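Local coordinates for uncharacterized protein Atu2773 (Agrobacterium tumefaciens, PDB 2QV5) that is of unknown function but belongs to the divergent polysaccharide deacetylase family, so it may act on a carbohydrate substrate, at residues A[182-196]-A[213-227]. Residues are numbered along the deposited sequence; the frame is centred on the assembly and turned at random.
Sequences FADVLLDGEVTEASI and AIGVASAFDESIAAI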
loop_
_atom_site.group_PDB
_atom_site.type_symbol
_atom_site.label_atom_id
_atom_site.label_comp_id
_atom_site.label_asym_id
_atom_site.label_seq_id
_atom_site.Cartn_x
_atom_site.Cartn_y
_atom_site.Cartn_z
ATOM N N PHE A 182 -0.486 10.090 -0.329
ATOM C CA PHE A 182 0.350 9.852 -1.505
ATOM C C PHE A 182 1.704 9.394 -0.996
ATOM O O PHE A 182 2.198 9.929 0.013
ATOM C CB PHE A 182 0.553 11.154 -2.293
ATOM C CG PHE A 182 -0.602 11.542 -3.180
ATOM C CD1 PHE A 182 -0.864 10.843 -4.357
ATOM C CD2 PHE A 182 -1.391 12.649 -2.870
ATOM C CE1 PHE A 182 -1.917 11.214 -5.186
ATOM C CE2 PHE A 182 -2.458 13.027 -3.705
ATOM C CZ PHE A 182 -2.714 12.311 -4.857
ATOM N N ALA A 183 2.298 8.404 -1.666
ATOM C CA ALA A 183 3.684 8.072 -1.413
ATOM C C ALA A 183 4.520 9.252 -1.853
ATOM O O ALA A 183 4.241 9.868 -2.889
ATOM C CB ALA A 183 4.108 6.822 -2.179
ATOM N N ASP A 184 5.525 9.568 -1.043
ATOM C CA ASP A 184 6.470 10.646 -1.328
ATOM C C ASP A 184 7.585 10.212 -2.278
ATOM O O ASP A 184 8.058 11.010 -3.092
ATOM C CB ASP A 184 7.098 11.141 -0.025
ATOM C CG ASP A 184 6.079 11.755 0.927
ATOM O OD1 ASP A 184 5.818 12.971 0.816
ATOM O OD2 ASP A 184 5.552 11.020 1.799
ATOM N N VAL A 185 8.036 8.961 -2.157
ATOM C CA VAL A 185 9.190 8.482 -2.925
ATOM C C VAL A 185 8.940 7.062 -3.438
ATOM O O VAL A 185 8.514 6.201 -2.672
ATOM C CB VAL A 185 10.494 8.470 -2.047
ATOM C CG1 VAL A 185 11.733 8.109 -2.878
ATOM C CG2 VAL A 185 10.703 9.800 -1.345
ATOM N N LEU A 186 9.183 6.837 -4.734
ATOM C CA LEU A 186 9.329 5.491 -5.277
ATOM C C LEU A 186 10.794 5.069 -5.123
ATOM O O LEU A 186 11.696 5.659 -5.726
ATOM C CB LEU A 186 8.883 5.418 -6.738
ATOM C CG LEU A 186 9.222 4.148 -7.544
ATOM C CD1 LEU A 186 8.499 2.903 -7.027
ATOM C CD2 LEU A 186 8.940 4.362 -9.032
ATOM N N LEU A 187 11.029 4.051 -4.306
ATOM C CA LEU A 187 12.400 3.694 -3.926
ATOM C C LEU A 187 13.160 2.887 -4.972
ATOM O O LEU A 187 14.383 2.974 -5.044
ATOM C CB LEU A 187 12.426 2.961 -2.581
ATOM C CG LEU A 187 11.783 3.661 -1.381
ATOM C CD1 LEU A 187 11.621 2.660 -0.242
ATOM C CD2 LEU A 187 12.578 4.890 -0.919
ATOM N N ASP A 188 12.440 2.112 -5.780
ATOM C CA ASP A 188 13.082 1.200 -6.728
ATOM C C ASP A 188 12.585 1.288 -8.184
ATOM O O ASP A 188 12.354 0.260 -8.822
ATOM C CB ASP A 188 12.977 -0.240 -6.210
ATOM C CG ASP A 188 11.527 -0.691 -6.005
ATOM O OD1 ASP A 188 10.591 0.083 -6.310
ATOM O OD2 ASP A 188 11.318 -1.829 -5.551
ATOM N N GLY A 189 12.414 2.506 -8.695
ATOM C CA GLY A 189 12.192 2.718 -10.124
ATOM C C GLY A 189 13.370 2.216 -10.943
ATOM O O GLY A 189 13.195 1.714 -12.047
ATOM N N GLU A 190 14.577 2.367 -10.404
ATOM C CA GLU A 190 15.724 1.626 -10.910
ATOM C C GLU A 190 16.154 0.609 -9.855
ATOM O O GLU A 190 16.475 0.974 -8.720
ATOM C CB GLU A 190 16.875 2.560 -11.285
ATOM C CG GLU A 190 18.120 1.817 -11.769
ATOM C CD GLU A 190 19.111 2.717 -12.476
ATOM O OE1 GLU A 190 19.364 3.839 -11.987
ATOM O OE2 GLU A 190 19.643 2.292 -13.525
ATOM N N VAL A 191 16.154 -0.664 -10.240
ATOM C CA VAL A 191 16.425 -1.761 -9.314
ATOM C C VAL A 191 17.926 -2.071 -9.220
ATOM O O VAL A 191 18.395 -3.117 -9.686
ATOM C CB VAL A 191 15.598 -3.035 -9.671
ATOM C CG1 VAL A 191 15.503 -3.984 -8.471
ATOM C CG2 VAL A 191 14.197 -2.652 -10.135
ATOM N N THR A 192 18.671 -1.145 -8.620
ATOM C CA THR A 192 20.075 -1.359 -8.270
ATOM C C THR A 192 20.335 -0.852 -6.850
ATOM O O THR A 192 19.667 0.074 -6.386
ATOM C CB THR A 192 21.058 -0.649 -9.248
ATOM O OG1 THR A 192 20.782 0.755 -9.289
ATOM C CG2 THR A 192 20.977 -1.230 -10.662
ATOM N N GLU A 193 21.308 -1.457 -6.170
ATOM C CA GLU A 193 21.682 -1.065 -4.805
ATOM C C GLU A 193 21.954 0.440 -4.664
ATOM O O GLU A 193 21.410 1.081 -3.764
ATOM C CB GLU A 193 22.889 -1.877 -4.319
ATOM C CG GLU A 193 23.250 -1.652 -2.849
ATOM C CD GLU A 193 24.717 -1.940 -2.538
ATOM O OE1 GLU A 193 25.560 -1.860 -3.461
ATOM O OE2 GLU A 193 25.031 -2.237 -1.362
ATOM N N ALA A 194 22.758 0.998 -5.574
ATOM C CA ALA A 194 23.134 2.423 -5.529
ATOM C C ALA A 194 21.936 3.374 -5.644
ATOM O O ALA A 194 21.832 4.335 -4.883
ATOM C CB ALA A 194 24.187 2.746 -6.597
ATOM N N SER A 195 21.037 3.086 -6.582
ATOM C CA SER A 195 19.825 3.880 -6.778
ATOM C C SER A 195 18.877 3.822 -5.578
ATOM O O SER A 195 18.355 4.854 -5.158
ATOM C CB SER A 195 19.093 3.449 -8.042
ATOM O OG SER A 195 19.835 3.807 -9.193
ATOM N N ILE A 196 18.675 2.624 -5.024
ATOM C CA ILE A 196 17.741 2.451 -3.904
ATOM C C ILE A 196 18.252 3.223 -2.697
ATOM O O ILE A 196 17.487 3.950 -2.076
ATOM C CB ILE A 196 17.428 0.961 -3.588
ATOM C CG1 ILE A 196 16.897 0.258 -4.836
ATOM C CG2 ILE A 196 16.346 0.833 -2.501
ATOM C CD1 ILE A 196 16.908 -1.251 -4.753
ATOM N N ALA A 213 7.126 10.894 6.047
ATOM C CA ALA A 213 7.085 10.536 4.629
ATOM C C ALA A 213 6.856 9.042 4.403
ATOM O O ALA A 213 7.145 8.220 5.271
ATOM C CB ALA A 213 8.364 10.976 3.915
ATOM N N ILE A 214 6.358 8.711 3.211
ATOM C CA ILE A 214 6.047 7.339 2.804
ATOM C C ILE A 214 6.850 6.992 1.556
ATOM O O ILE A 214 6.824 7.735 0.572
ATOM C CB ILE A 214 4.538 7.154 2.494
ATOM C CG1 ILE A 214 3.668 7.437 3.730
ATOM C CG2 ILE A 214 4.269 5.732 1.939
ATOM C CD1 ILE A 214 2.170 7.620 3.427
ATOM N N GLY A 215 7.587 5.882 1.615
ATOM C CA GLY A 215 8.264 5.322 0.453
ATOM C C GLY A 215 7.594 4.034 0.023
ATOM O O GLY A 215 7.047 3.307 0.854
ATOM N N VAL A 216 7.597 3.764 -1.280
ATOM C CA VAL A 216 7.033 2.520 -1.797
ATOM C C VAL A 216 8.084 1.762 -2.621
ATOM O O VAL A 216 8.953 2.372 -3.245
ATOM C CB VAL A 216 5.729 2.733 -2.620
ATOM C CG1 VAL A 216 4.579 3.167 -1.724
ATOM C CG2 VAL A 216 5.929 3.743 -3.743
ATOM N N ALA A 217 8.021 0.439 -2.556
ATOM C CA ALA A 217 8.877 -0.441 -3.342
ATOM C C ALA A 217 8.127 -1.742 -3.647
ATOM O O ALA A 217 7.047 -1.987 -3.095
ATOM C CB ALA A 217 10.154 -0.732 -2.592
ATOM N N SER A 218 8.680 -2.537 -4.559
ATOM C CA SER A 218 8.185 -3.877 -4.865
ATOM C C SER A 218 9.133 -4.869 -4.238
ATOM O O SER A 218 10.241 -4.492 -3.844
ATOM C CB SER A 218 8.133 -4.093 -6.377
ATOM O OG SER A 218 7.140 -3.272 -6.949
ATOM N N ALA A 219 8.712 -6.133 -4.140
ATOM C CA ALA A 219 9.520 -7.182 -3.506
ATOM C C ALA A 219 10.589 -7.791 -4.434
ATOM O O ALA A 219 10.657 -9.009 -4.606
ATOM C CB ALA A 219 8.615 -8.277 -2.913
ATOM N N PHE A 220 11.414 -6.930 -5.024
ATOM C CA PHE A 220 12.599 -7.354 -5.768
ATOM C C PHE A 220 13.672 -7.660 -4.738
ATOM O O PHE A 220 13.666 -7.062 -3.655
ATOM C CB PHE A 220 13.092 -6.231 -6.687
ATOM C CG PHE A 220 12.178 -5.929 -7.842
ATOM C CD1 PHE A 220 11.947 -6.880 -8.839
ATOM C CD2 PHE A 220 11.578 -4.674 -7.957
ATOM C CE1 PHE A 220 11.109 -6.593 -9.918
ATOM C CE2 PHE A 220 10.744 -4.376 -9.021
ATOM C CZ PHE A 220 10.506 -5.334 -10.010
ATOM N N ASP A 221 14.577 -8.589 -5.064
ATOM C CA ASP A 221 15.677 -8.988 -4.171
ATOM C C ASP A 221 16.545 -7.820 -3.685
ATOM O O ASP A 221 16.890 -7.753 -2.505
ATOM C CB ASP A 221 16.576 -10.029 -4.850
ATOM C CG ASP A 221 16.045 -11.450 -4.716
ATOM O OD1 ASP A 221 14.895 -11.631 -4.259
ATOM O OD2 ASP A 221 16.784 -12.393 -5.076
ATOM N N GLU A 222 16.893 -6.908 -4.590
ATOM C CA GLU A 222 17.696 -5.722 -4.216
ATOM C C GLU A 222 16.924 -4.766 -3.299
ATOM O O GLU A 222 17.495 -4.181 -2.373
ATOM C CB GLU A 222 18.204 -4.973 -5.452
ATOM C CG GLU A 222 19.189 -5.764 -6.316
ATOM C CD GLU A 222 20.623 -5.727 -5.799
ATOM O OE1 GLU A 222 20.934 -4.908 -4.906
ATOM O OE2 GLU A 222 21.449 -6.522 -6.300
ATOM N N SER A 223 15.625 -4.618 -3.548
ATOM C CA SER A 223 14.797 -3.737 -2.719
ATOM C C SER A 223 14.721 -4.257 -1.291
ATOM O O SER A 223 14.895 -3.495 -0.352
ATOM C CB SER A 223 13.389 -3.613 -3.285
ATOM O OG SER A 223 13.446 -3.144 -4.611
ATOM N N ILE A 224 14.442 -5.554 -1.149
ATOM C CA ILE A 224 14.331 -6.198 0.157
ATOM C C ILE A 224 15.617 -6.011 0.966
ATOM O O ILE A 224 15.569 -5.553 2.115
ATOM C CB ILE A 224 13.974 -7.705 0.020
ATOM C CG1 ILE A 224 12.549 -7.873 -0.511
ATOM C CG2 ILE A 224 14.119 -8.421 1.357
ATOM C CD1 ILE A 224 12.280 -9.243 -1.097
ATOM N N ALA A 225 16.757 -6.321 0.351
ATOM C CA ALA A 225 18.051 -6.216 1.026
ATOM C C ALA A 225 18.376 -4.777 1.478
ATOM O O ALA A 225 18.771 -4.560 2.634
ATOM C CB ALA A 225 19.183 -6.812 0.141
ATOM N N ALA A 226 18.163 -3.803 0.596
ATOM C CA ALA A 226 18.454 -2.397 0.892
ATOM C C ALA A 226 17.508 -1.828 1.934
ATOM O O ALA A 226 17.948 -1.127 2.831
ATOM C CB ALA A 226 18.397 -1.542 -0.377
ATOM N N ILE A 227 16.217 -2.135 1.803
ATOM C CA ILE A 227 15.195 -1.669 2.746
ATOM C C ILE A 227 15.354 -2.322 4.114
ATOM O O ILE A 227 15.289 -1.632 5.125
ATOM C CB ILE A 227 13.762 -1.834 2.165
ATOM C CG1 ILE A 227 13.573 -0.864 0.992
ATOM C CG2 ILE A 227 12.652 -1.615 3.223
ATOM C CD1 ILE A 227 12.362 -1.130 0.207
HETATM O O HOH W 1 8.351 -0.631 -7.193
#
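Asp-188 reaches across to the end of strand 212-218 and the start of helix 221-233, where its OD2 takes two hydrogen bonds. The syn lone pair receives Ser-218 N at 2.9 Å, and the anti lone pair receives Ser-223 OG at 2.7 Å, which together fix the rotation of the carboxylate. Its CG sits between the backbone N and the carbonyl carbon (chi1 59°); with chi2 at 3°, OD2 comes against Ala-217 CB and to the edge of the Phe-220 ring, in its plane. Strands 180-186 and 212-218 run parallel, joined by helix 193-210 in a beta-alpha-beta unit; Val-216 N donates to Val-185 O, and Val-216 O accepts from Leu-187 N. Where strand 180-186 is interrupted, Ile-214 O accepts both Asp-184 N and Val-185 N, while Asp-184 OD2 takes Ile-214 N. The buried side is apolar: past the end of strand 180-186, Leu-187 CD1 meets Ile-227 CD1 at 3.9 Å, and between helices 193-210 and 221-233 Ile-196 CG2 lies 3.8 Å from Ala-226 CB. Toward solvent, the partly exposed Val-191 rests CG2 over a face of the exposed Phe-220, 4.3 Å from the ring centroid, and Glu-222 OE1 lies 3.7 Å from Glu-193 CB.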